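Local structure of ForH (Streptomyces kaniharaensis, 6NKO) at residues 118-123 / 135-140; 129-134 / 210-215. The protein is of uncertain function but probably acts in formycin A biosynthesis, being akin to the IMP cyclohydrolase portion of the purine enzyme PurH. One frame throughout, in Å; residues are numbered along the deposited sequence.

Contact 1. Residues 118-123 / 135-140; sequences NYYLLP and REKVDV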
ATOM      1  N   ASN A 118      -3.949   3.008  -2.970  1.00 46.54           N
ATOM      2  CA  ASN A 118      -5.076   3.570  -3.708  1.00 63.04           C
ATOM      3  C   ASN A 118      -4.589   4.089  -5.053  1.00 33.41           C
ATOM      4  O   ASN A 118      -3.403   4.369  -5.238  1.00 46.11           O
ATOM      5  CB  ASN A 118      -5.738   4.728  -2.943  1.00 51.71           C
ATOM      6  CG  ASN A 118      -6.737   4.256  -1.926  1.00 42.17           C
ATOM      7  OD1 ASN A 118      -7.072   4.977  -0.987  1.00 72.43           O
ATOM      8  ND2 ASN A 118      -7.228   3.038  -2.104  1.00 67.68           N
ATOM      9  N   TYR A 119      -5.525   4.260  -5.986  1.00 30.83           N
ATOM     10  CA  TYR A 119      -5.207   4.754  -7.320  1.00 50.31           C
ATOM     11  C   TYR A 119      -5.942   6.051  -7.629  1.00 45.71           C
ATOM     12  O   TYR A 119      -7.059   6.286  -7.155  1.00 43.81           O
ATOM     13  CB  TYR A 119      -5.543   3.716  -8.384  1.00 39.47           C
ATOM     14  CG  TYR A 119      -5.103   2.337  -7.989  1.00 54.47           C
ATOM     15  CD1 TYR A 119      -3.796   2.102  -7.586  1.00 49.96           C
ATOM     16  CD2 TYR A 119      -5.989   1.274  -8.004  1.00 36.22           C
ATOM     17  CE1 TYR A 119      -3.386   0.849  -7.214  1.00 60.27           C
ATOM     18  CE2 TYR A 119      -5.588   0.013  -7.635  1.00 48.77           C
ATOM     19  CZ  TYR A 119      -4.283  -0.196  -7.241  1.00 64.13           C
ATOM     20  OH  TYR A 119      -3.869  -1.455  -6.872  1.00 65.42           O
ATOM     21  N   TYR A 120      -5.296   6.886  -8.441  1.00 39.14           N
ATOM     22  CA  TYR A 120      -5.908   8.116  -8.916  1.00 36.80           C
ATOM     23  C   TYR A 120      -7.073   7.807  -9.853  1.00 46.74           C
ATOM     24  O   TYR A 120      -7.183   6.713 -10.414  1.00 54.30           O
ATOM     25  CB  TYR A 120      -4.877   8.980  -9.640  1.00 42.42           C
ATOM     26  CG  TYR A 120      -3.875   9.639  -8.724  1.00 65.82           C
ATOM     27  CD1 TYR A 120      -4.264  10.640  -7.845  1.00 63.51           C
ATOM     28  CD2 TYR A 120      -2.538   9.259  -8.737  1.00 56.76           C
ATOM     29  CE1 TYR A 120      -3.351  11.246  -7.003  1.00 66.39           C
ATOM     30  CE2 TYR A 120      -1.618   9.859  -7.898  1.00 63.87           C
ATOM     31  CZ  TYR A 120      -2.030  10.851  -7.033  1.00 66.29           C
ATOM     32  OH  TYR A 120      -1.122  11.456  -6.195  1.00 60.59           O
ATOM     33  N   LEU A 121      -7.946   8.797 -10.020  1.00 44.19           N
ATOM     34  CA  LEU A 121      -9.083   8.652 -10.919  1.00 40.06           C
ATOM     35  C   LEU A 121      -8.611   8.646 -12.367  1.00 43.02           C
ATOM     36  O   LEU A 121      -7.803   9.488 -12.772  1.00 49.27           O
ATOM     37  CB  LEU A 121     -10.081   9.786 -10.697  1.00 40.33           C
ATOM     38  CG  LEU A 121     -10.819   9.804  -9.358  1.00 40.56           C
ATOM     39  CD1 LEU A 121     -11.588  11.105  -9.199  1.00 56.71           C
ATOM     40  CD2 LEU A 121     -11.752   8.607  -9.235  1.00 39.88           C
ATOM     41  N   LEU A 122      -9.120   7.697 -13.152  1.00 44.02           N
ATOM     42  CA  LEU A 122      -8.696   7.678 -14.541  1.00 48.81           C
ATOM     43  C   LEU A 122      -9.768   8.280 -15.442  1.00 40.30           C
ATOM     44  O   LEU A 122     -10.965   8.166 -15.160  1.00 46.96           O
ATOM     45  CB  LEU A 122      -8.396   6.248 -15.000  1.00 48.58           C
ATOM     46  CG  LEU A 122      -7.271   5.521 -14.260  1.00 53.66           C
ATOM     47  CD1 LEU A 122      -7.530   4.026 -14.269  1.00 51.12           C
ATOM     48  CD2 LEU A 122      -5.914   5.845 -14.870  1.00 42.98           C
ATOM     49  N   PRO A 123      -9.364   8.929 -16.539  1.00 47.17           N
ATOM     50  CA  PRO A 123     -10.352   9.505 -17.460  1.00 40.03           C
ATOM     51  C   PRO A 123     -11.079   8.446 -18.273  1.00 48.38           C
ATOM     52  O   PRO A 123     -10.797   7.250 -18.148  1.00 51.11           O
ATOM     53  CB  PRO A 123      -9.504  10.415 -18.356  1.00 38.36           C
ATOM     54  CG  PRO A 123      -8.151   9.787 -18.340  1.00 43.40           C
ATOM     55  CD  PRO A 123      -7.981   9.218 -16.957  1.00 56.94           C
ATOM     56  N   ARG A 135      -1.472   8.251 -18.136  1.00 49.32           N
ATOM     57  CA  ARG A 135      -0.381   7.282 -18.066  1.00 53.32           C
ATOM     58  C   ARG A 135       0.469   7.467 -16.813  1.00 50.03           C
ATOM     59  O   ARG A 135       0.716   6.503 -16.079  1.00 48.03           O
ATOM     60  CB  ARG A 135       0.487   7.369 -19.321  1.00 51.95           C
ATOM     61  CG  ARG A 135       1.668   6.409 -19.316  1.00 48.92           C
ATOM     62  CD  ARG A 135       2.944   7.106 -18.875  1.00 57.90           C
ATOM     63  NE  ARG A 135       3.326   8.142 -19.823  1.00 52.22           N
ATOM     64  CZ  ARG A 135       3.843   7.896 -21.021  1.00 60.90           C
ATOM     65  NH1 ARG A 135       4.062   6.649 -21.408  1.00 65.57           N
ATOM     66  NH2 ARG A 135       4.152   8.899 -21.829  1.00 64.77           N
ATOM     67  N   GLU A 136       0.960   8.682 -16.565  1.00 37.32           N
ATOM     68  CA  GLU A 136       1.836   8.852 -15.409  1.00 60.10           C
ATOM     69  C   GLU A 136       1.086   8.754 -14.088  1.00 47.30           C
ATOM     70  O   GLU A 136       1.729   8.653 -13.038  1.00 62.72           O
ATOM     71  CB  GLU A 136       2.594  10.179 -15.489  1.00 52.71           C
ATOM     72  CG  GLU A 136       4.081  10.006 -15.821  1.00 69.02           C
ATOM     73  CD  GLU A 136       4.917   9.608 -14.613  1.00 87.64           C
ATOM     74  OE1 GLU A 136       6.082   9.192 -14.802  1.00 86.47           O
ATOM     75  OE2 GLU A 136       4.412   9.713 -13.474  1.00 79.27           O
ATOM     76  N   LYS A 137      -0.248   8.768 -14.115  1.00 35.43           N
ATOM     77  CA  LYS A 137      -1.031   8.458 -12.928  1.00 44.63           C
ATOM     78  C   LYS A 137      -1.061   6.966 -12.622  1.00 51.55           C
ATOM     79  O   LYS A 137      -1.500   6.584 -11.532  1.00 41.35           O
ATOM     80  CB  LYS A 137      -2.459   8.983 -13.090  1.00 51.80           C
ATOM     81  CG  LYS A 137      -2.559  10.496 -13.222  1.00 52.91           C
ATOM     82  CD  LYS A 137      -3.717  11.046 -12.406  1.00 75.41           C
ATOM     83  CE  LYS A 137      -4.860  11.495 -13.301  1.00 75.89           C
ATOM     84  NZ  LYS A 137      -4.412  12.505 -14.297  1.00 66.13           N
ATOM     85  N   VAL A 138      -0.604   6.124 -13.550  1.00 45.85           N
ATOM     86  CA  VAL A 138      -0.607   4.681 -13.335  1.00 47.30           C
ATOM     87  C   VAL A 138       0.451   4.315 -12.303  1.00 45.90           C
ATOM     88  O   VAL A 138       1.625   4.693 -12.425  1.00 39.46           O
ATOM     89  CB  VAL A 138      -0.374   3.937 -14.658  1.00 44.58           C
ATOM     90  CG1 VAL A 138      -0.189   2.446 -14.409  1.00 38.30           C
ATOM     91  CG2 VAL A 138      -1.526   4.189 -15.619  1.00 46.18           C
ATOM     92  N   ASP A 139       0.038   3.567 -11.284  1.00 40.47           N
ATOM     93  CA  ASP A 139       0.922   3.142 -10.207  1.00 44.65           C
ATOM     94  C   ASP A 139       1.546   1.796 -10.556  1.00 40.59           C
ATOM     95  O   ASP A 139       0.848   0.874 -10.990  1.00 44.90           O
ATOM     96  CB  ASP A 139       0.142   3.046  -8.895  1.00 41.46           C
ATOM     97  CG  ASP A 139       1.041   3.052  -7.670  1.00 50.63           C
ATOM     98  OD1 ASP A 139       2.266   2.847  -7.817  1.00 44.69           O
ATOM     99  OD2 ASP A 139       0.516   3.260  -6.555  1.00 55.71           O
ATOM    100  N   VAL A 140       2.857   1.688 -10.367  1.00 35.30           N
ATOM    101  CA  VAL A 140       3.595   0.453 -10.601  1.00 33.22           C
ATOM    102  C   VAL A 140       4.019  -0.196  -9.289  1.00 39.57           C
ATOM    103  O   VAL A 140       3.724  -1.367  -9.041  1.00 44.81           O
ATOM    104  CB  VAL A 140       4.815   0.700 -11.515  1.00 32.73           C
ATOM    105  CG1 VAL A 140       5.661  -0.557 -11.612  1.00 26.96           C
ATOM    106  CG2 VAL A 140       4.360   1.147 -12.890  1.00 41.41           C
TER
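In the long excursion that carries the chain from strand 114-117 to helix 141-151 of the MGS-like domain, the outgoing and returning arms meet where Lys137 crosses Tyr120. The two side chains lie at about a right angle, and the closest approach is from Lys137 CD to Tyr120 CB at 3.6 Å, with Tyr120 CG 3.9 Å from the same methylene. Lysine suits this exposed place because its methylenes can lie against the base of a tyrosine side chain. Bends at chi2 and chi3 (-138° and -108°) bring Lys137 CE to 3.6 Å from Leu121 O. No hydrogen bond runs directly between the two segments; Tyr201 of helix 184-212 bridges them, stacking on the Tyr119 ring and bonding Asp139 N through its hydroxyl. Nearer the strand, Tyr119 CD1 stands 4.3 Å from Asp139 CB, a looser meeting. The Asp139 carboxylate caps the N of Gly142 through OD1 and accepts the side-chain ND2 of Asn117 through OD2, a natural role for a short acidic side chain ahead of a helix. Tyr119 also bonds Ser198 of helix 184-212 with its hydroxyl, while its ring rests on Pro143 and Leu146 of helix 141-151. At the end of the contact next to the sheet, Asn118 pairs by backbone with Ala26 of strand 22-26 and gives ND2 to Ser160 O, just past strand 157-159.

Contact 2. Residues 129-134 / 210-215; sequences LDPAGF and GASGSR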
ATOM      1  N   LEU A 129      -7.448   9.140 -27.638  1.00 65.29           N
ATOM      2  CA  LEU A 129      -7.095   9.574 -26.293  1.00 60.51           C
ATOM      3  C   LEU A 129      -5.596   9.819 -26.171  1.00 53.69           C
ATOM      4  O   LEU A 129      -4.782   8.938 -26.464  1.00 54.16           O
ATOM      5  CB  LEU A 129      -7.540   8.522 -25.277  1.00 69.94           C
ATOM      6  CG  LEU A 129      -7.215   8.771 -23.806  1.00 61.69           C
ATOM      7  CD1 LEU A 129      -7.947  10.003 -23.304  1.00 40.89           C
ATOM      8  CD2 LEU A 129      -7.579   7.548 -22.980  1.00 69.75           C
ATOM      9  N   ASP A 130      -5.237  11.020 -25.741  1.00 53.61           N
ATOM     10  CA  ASP A 130      -3.837  11.357 -25.502  1.00 62.98           C
ATOM     11  C   ASP A 130      -3.335  10.600 -24.278  1.00 62.19           C
ATOM     12  O   ASP A 130      -3.929  10.726 -23.199  1.00 52.98           O
ATOM     13  CB  ASP A 130      -3.690  12.865 -25.302  1.00 56.75           C
ATOM     14  CG  ASP A 130      -2.238  13.312 -25.228  1.00 65.94           C
ATOM     15  OD1 ASP A 130      -1.339  12.508 -25.550  1.00 64.66           O
ATOM     16  OD2 ASP A 130      -1.997  14.479 -24.852  1.00 72.68           O
ATOM     17  N   PRO A 131      -2.271   9.798 -24.396  1.00 61.10           N
ATOM     18  CA  PRO A 131      -1.778   9.053 -23.225  1.00 58.44           C
ATOM     19  C   PRO A 131      -1.374   9.929 -22.050  1.00 65.07           C
ATOM     20  O   PRO A 131      -1.322   9.428 -20.920  1.00 64.27           O
ATOM     21  CB  PRO A 131      -0.574   8.282 -23.784  1.00 60.86           C
ATOM     22  CG  PRO A 131      -0.867   8.132 -25.233  1.00 54.18           C
ATOM     23  CD  PRO A 131      -1.606   9.378 -25.642  1.00 61.65           C
ATOM     24  N   ALA A 132      -1.090  11.214 -22.273  1.00 59.35           N
ATOM     25  CA  ALA A 132      -0.677  12.086 -21.179  1.00 54.01           C
ATOM     26  C   ALA A 132      -1.757  12.243 -20.117  1.00 58.77           C
ATOM     27  O   ALA A 132      -1.437  12.550 -18.963  1.00 80.09           O
ATOM     28  CB  ALA A 132      -0.281  13.461 -21.722  1.00 61.43           C
ATOM     29  N   GLY A 133      -3.020  12.036 -20.473  1.00 60.05           N
ATOM     30  CA  GLY A 133      -4.113  12.225 -19.543  1.00 60.66           C
ATOM     31  C   GLY A 133      -4.342  11.120 -18.537  1.00 65.28           C
ATOM     32  O   GLY A 133      -5.286  11.215 -17.748  1.00 64.96           O
ATOM     33  N   PHE A 134      -3.516  10.072 -18.526  1.00 58.01           N
ATOM     34  CA  PHE A 134      -3.747   8.968 -17.601  1.00 61.61           C
ATOM     35  C   PHE A 134      -2.474   8.203 -17.256  1.00 53.11           C
ATOM     36  O   PHE A 134      -2.396   7.574 -16.196  1.00 62.40           O
ATOM     37  CB  PHE A 134      -4.786   7.999 -18.181  1.00 55.57           C
ATOM     38  CG  PHE A 134      -4.278   7.166 -19.333  1.00 57.35           C
ATOM     39  CD1 PHE A 134      -3.705   5.922 -19.112  1.00 51.89           C
ATOM     40  CD2 PHE A 134      -4.390   7.621 -20.636  1.00 54.13           C
ATOM     41  CE1 PHE A 134      -3.240   5.156 -20.167  1.00 53.29           C
ATOM     42  CE2 PHE A 134      -3.930   6.854 -21.695  1.00 56.74           C
ATOM     43  CZ  PHE A 134      -3.354   5.621 -21.458  1.00 43.64           C
ATOM     44  N   GLY A 210      -6.056   1.091 -25.445  1.00 49.78           N
ATOM     45  CA  GLY A 210      -6.749   0.722 -26.670  1.00 49.85           C
ATOM     46  C   GLY A 210      -7.415   1.906 -27.344  1.00 51.81           C
ATOM     47  O   GLY A 210      -7.331   2.066 -28.564  1.00 48.25           O
ATOM     48  N   ALA A 211      -8.090   2.753 -26.559  1.00 60.53           N
ATOM     49  CA  ALA A 211      -8.680   3.970 -27.103  1.00 53.70           C
ATOM     50  C   ALA A 211      -7.624   4.958 -27.578  1.00 56.93           C
ATOM     51  O   ALA A 211      -7.915   5.788 -28.446  1.00 58.08           O
ATOM     52  CB  ALA A 211      -9.581   4.632 -26.058  1.00 45.25           C
ATOM     53  N   SER A 212      -6.409   4.891 -27.032  1.00 53.51           N
ATOM     54  CA  SER A 212      -5.323   5.736 -27.509  1.00 56.86           C
ATOM     55  C   SER A 212      -4.899   5.385 -28.928  1.00 71.54           C
ATOM     56  O   SER A 212      -4.356   6.244 -29.631  1.00 72.88           O
ATOM     57  CB  SER A 212      -4.122   5.628 -26.567  1.00 51.08           C
ATOM     58  OG  SER A 212      -4.225   6.546 -25.495  1.00 63.95           O
ATOM     59  N   GLY A 213      -5.134   4.149 -29.365  1.00 71.54           N
ATOM     60  CA  GLY A 213      -4.765   3.692 -30.686  1.00 75.60           C
ATOM     61  C   GLY A 213      -5.771   3.962 -31.778  1.00 82.73           C
ATOM     62  O   GLY A 213      -5.514   3.629 -32.939  1.00 91.04           O
ATOM     63  N   SER A 214      -6.918   4.551 -31.447  1.00 83.59           N
ATOM     64  CA  SER A 214      -7.909   4.919 -32.442  1.00 90.25           C
ATOM     65  C   SER A 214      -7.669   6.354 -32.909  1.00 92.54           C
ATOM     66  O   SER A 214      -6.738   7.033 -32.467  1.00 87.49           O
ATOM     67  CB  SER A 214      -9.319   4.744 -31.880  1.00 82.13           C
ATOM     68  OG  SER A 214      -9.558   3.393 -31.522  1.00 84.78           O
ATOM     69  N   ARG A 215      -8.519   6.826 -33.815  1.00 97.45           N
ATOM     70  CA  ARG A 215      -8.389   8.175 -34.351  1.00 97.63           C
ATOM     71  C   ARG A 215      -9.467   9.098 -33.794  1.00 87.13           C
ATOM     72  O   ARG A 215     -10.583   8.662 -33.511  1.00 91.06           O
ATOM     73  CB  ARG A 215      -8.451   8.154 -35.879  1.00 95.71           C
ATOM     74  CG  ARG A 215      -7.115   8.409 -36.558  1.00108.45           C
ATOM     75  CD  ARG A 215      -6.079   7.369 -36.157  1.00107.20           C
ATOM     76  NE  ARG A 215      -6.269   6.102 -36.861  1.00109.39           N
ATOM     77  CZ  ARG A 215      -5.918   5.887 -38.125  1.00104.23           C
ATOM     78  NH1 ARG A 215      -6.131   4.701 -38.681  1.00102.33           N
ATOM     79  NH2 ARG A 215      -5.352   6.853 -38.836  1.00 98.07           N
TER
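Ala211 and Ser212, in the last turn of helix 184-212, receive Leu129 from the loop that follows strand 114-117, just before that loop tightens into the 3-10 turn 131-133. The contact is thus a helix C-terminus set against a loop, where the final carbonyls of the helix lack the usual partners one turn ahead. Gly210 shows how the helix closes: its O accepts the N of Gly213 at 3.1 Å. Ala211 comes next, small enough for the loop to pass close by; its CB is 4.5 Å from Leu129 CB, and its O takes a weak bond from Leu129 N at 3.5 Å. Ser212 carries most of the contact. Its OG donates to Leu129 O at 2.6 Å, reaching it from above the carbonyl plane, 40° out of it, with a C=O...OG angle of 134°. Leu208 O, one turn back, is a weak second acceptor that could only share this proton. Apolar groups border Ser212 OG: Pro131 CG lies 3.7 Å from Ser212 OG, and Phe134 presents its ring edge, with CE2 3.8 Å from OG and OG lying near the ring plane. The Phe134 CG sits between backbone N and carbonyl carbon (chi1 72°), which directs the ring toward Ser212 and helix 184-212, where it meets Phe209 edge-to-face. The helix ends about Gly213, and Ser214 N makes a weak 3.4 Å bond to Ala211 O, the same oxygen that Leu129 N approaches.

Along the chain the segments alternate, 118-123, 129-134, 135-140 and then 210-215, so one connection between strand 114-117 and helix 141-151 supplies three of the four. Contact 1 lies near the parallel sheet and contact 2 farther out, their centres 14 Å apart. They meet directly: Pro123 CD is 3.6 Å from Phe134 CB, and Leu122 packs on Phe134 as well. Helix 184-212 runs alongside both, with Tyr201 serving contact 1 and Leu208 touched by Leu122, Leu129 and Phe134. The excursion of the MGS-like domain is therefore laid along this C-terminal helix from its middle to its last turn.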